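Local coordinates for protein UDP-L-Rhamnose Synthase (Acanthamoeba polyphaga mimivirus, PDB 7JID) that binds NADP and a UDP-linked 6-deoxyhexose and, as a UDP-L-rhamnose synthase, probably catalyses an NADPH-dependent step in making UDP-L-rhamnose, at residues G89-A94 against G144-L149. Numbering follows the deposited sequence.
Sequences GPLCLA and GFTDRL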
loop_
_atom_site.group_PDB
_atom_site.type_symbol
_atom_site.label_atom_id
_atom_site.label_comp_id
_atom_site.label_asym_id
_atom_site.label_seq_id
_atom_site.Cartn_x
_atom_site.Cartn_y
_atom_site.Cartn_z
ATOM N N GLY A 89 7.940 -1.280 -3.735
ATOM C CA GLY A 89 9.024 -1.739 -4.624
ATOM C C GLY A 89 8.448 -2.402 -5.874
ATOM O O GLY A 89 8.801 -2.030 -7.002
ATOM N N PRO A 90 7.566 -3.414 -5.734
ATOM C CA PRO A 90 6.962 -4.046 -6.910
ATOM C C PRO A 90 6.234 -3.043 -7.828
ATOM O O PRO A 90 6.334 -3.193 -9.025
ATOM C CB PRO A 90 5.990 -5.062 -6.255
ATOM C CG PRO A 90 6.721 -5.462 -4.988
ATOM C CD PRO A 90 7.253 -4.131 -4.466
ATOM N N LEU A 91 5.532 -2.057 -7.286
ATOM C CA LEU A 91 4.814 -1.073 -8.109
ATOM C C LEU A 91 5.849 -0.224 -8.873
ATOM O O LEU A 91 5.556 0.124 -10.047
ATOM C CB LEU A 91 3.886 -0.229 -7.252
ATOM C CG LEU A 91 2.421 -0.649 -7.259
ATOM C CD1 LEU A 91 1.765 -0.342 -8.595
ATOM C CD2 LEU A 91 2.274 -2.114 -6.920
ATOM N N CYS A 92 6.964 0.148 -8.245
ATOM C CA CYS A 92 8.044 0.943 -8.898
ATOM C C CYS A 92 8.553 0.169 -10.122
ATOM O O CYS A 92 8.640 0.746 -11.267
ATOM C CB CYS A 92 9.191 1.201 -7.940
ATOM S SG CYS A 92 8.789 2.459 -6.700
ATOM N N LEU A 93 8.804 -1.128 -9.945
ATOM C CA LEU A 93 9.222 -2.005 -11.060
ATOM C C LEU A 93 8.153 -2.039 -12.144
ATOM O O LEU A 93 8.518 -1.900 -13.358
ATOM C CB LEU A 93 9.534 -3.393 -10.518
ATOM C CG LEU A 93 10.661 -3.518 -9.499
ATOM C CD1 LEU A 93 10.855 -4.978 -9.195
ATOM C CD2 LEU A 93 11.974 -2.947 -10.025
ATOM N N ALA A 94 6.867 -2.164 -11.795
ATOM C CA ALA A 94 5.772 -2.156 -12.792
ATOM C C ALA A 94 5.798 -0.839 -13.581
ATOM O O ALA A 94 5.815 -0.876 -14.848
ATOM C CB ALA A 94 4.429 -2.364 -12.177
ATOM N N GLY A 144 -2.422 -8.601 -0.934
ATOM C CA GLY A 144 -3.722 -8.552 -1.610
ATOM C C GLY A 144 -3.814 -7.286 -2.414
ATOM O O GLY A 144 -4.205 -7.315 -3.636
ATOM N N PHE A 145 -3.479 -6.148 -1.814
ATOM C CA PHE A 145 -3.515 -4.881 -2.568
ATOM C C PHE A 145 -2.472 -4.886 -3.668
ATOM O O PHE A 145 -2.742 -4.378 -4.731
ATOM C CB PHE A 145 -3.384 -3.683 -1.632
ATOM C CG PHE A 145 -4.642 -3.483 -0.819
ATOM C CD1 PHE A 145 -5.810 -3.080 -1.447
ATOM C CD2 PHE A 145 -4.700 -3.823 0.523
ATOM C CE1 PHE A 145 -6.987 -2.938 -0.735
ATOM C CE2 PHE A 145 -5.865 -3.640 1.245
ATOM C CZ PHE A 145 -7.009 -3.220 0.603
ATOM N N THR A 146 -1.261 -5.406 -3.434
ATOM C CA THR A 146 -0.280 -5.476 -4.546
ATOM C C THR A 146 -0.869 -6.281 -5.709
ATOM O O THR A 146 -0.732 -5.880 -6.898
ATOM C CB THR A 146 1.051 -6.057 -4.096
ATOM O OG1 THR A 146 1.381 -5.256 -2.958
ATOM C CG2 THR A 146 2.082 -5.980 -5.190
ATOM N N ASP A 147 -1.570 -7.341 -5.403
ATOM C CA ASP A 147 -2.116 -8.218 -6.448
ATOM C C ASP A 147 -3.165 -7.433 -7.242
ATOM O O ASP A 147 -3.150 -7.513 -8.461
ATOM C CB ASP A 147 -2.745 -9.459 -5.839
ATOM C CG ASP A 147 -3.282 -10.390 -6.906
ATOM O OD1 ASP A 147 -2.519 -11.272 -7.319
ATOM O OD2 ASP A 147 -4.499 -10.307 -7.195
ATOM N N ARG A 148 -4.036 -6.710 -6.563
ATOM C CA ARG A 148 -5.053 -5.902 -7.257
ATOM C C ARG A 148 -4.332 -4.861 -8.117
ATOM O O ARG A 148 -4.739 -4.646 -9.272
ATOM C CB ARG A 148 -5.956 -5.256 -6.219
ATOM C CG ARG A 148 -6.745 -6.282 -5.426
ATOM C CD ARG A 148 -7.671 -5.644 -4.434
ATOM N NE ARG A 148 -8.810 -5.055 -5.126
ATOM C CZ ARG A 148 -9.796 -4.458 -4.483
ATOM N NH1 ARG A 148 -9.770 -4.363 -3.169
ATOM N NH2 ARG A 148 -10.812 -3.944 -5.161
ATOM N N LEU A 149 -3.327 -4.181 -7.564
ATOM C CA LEU A 149 -2.655 -3.083 -8.296
ATOM C C LEU A 149 -1.997 -3.640 -9.548
ATOM O O LEU A 149 -1.980 -2.953 -10.610
ATOM C CB LEU A 149 -1.648 -2.368 -7.388
ATOM C CG LEU A 149 -2.302 -1.494 -6.325
ATOM C CD1 LEU A 149 -1.319 -1.163 -5.213
ATOM C CD2 LEU A 149 -2.843 -0.229 -6.965
#
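Two neighbouring helices on one face of the Rossmann-fold sheet, 79-99 and 138-150, meet here through Pro90, Leu91, Thr146 and Leu149. The axes of the short segments run nearly parallel, 10° apart, as befits helices of a parallel alpha/beta layer, and approach to 10.6 Å. Even the nearest CA atoms, those of Leu91 and Thr146, are 7.6 Å apart; within these segments the contact is made by side chains.

Leu91 does most of the reaching. With chi1 at -99°, off the staggered values, the end of its side chain lies nearer the other helix than its CB direction suggests, and it meets the Leu149 side chain at about a right angle. Both methyls touch the same carbon: Leu91 CD2 lies 4.0 Å from Leu149 CB and Leu91 CD1 4.1 Å from it, while CD2 also lies against Leu149 CD1. Thr146 CG2, anti to its own backbone N, meets Pro90 CB at 4.2 Å and comes equally close to Leu91 CD2, the methyl that also meets Leu149. The same rotation lays Thr146 OG1 beside its backbone N, where its single O-H must share its proton between the carbonyl oxygens of Val142, one turn earlier, and Asn86, on the facing helix, or alternate.

Tyr106 of strand 103-109 lies against Pro90 and Thr146, and Phe153 against Leu91; Tyr88 of the second subunit packs on Leu149. Pro90 also sits about 6 Å from the bound NADP at its nearest atoms. With all four residues buried and only 152 Å² covered, dispersion contacts alone join the two segments, while Thr146 OG1 to Asn86 O adds a polar link between the helices.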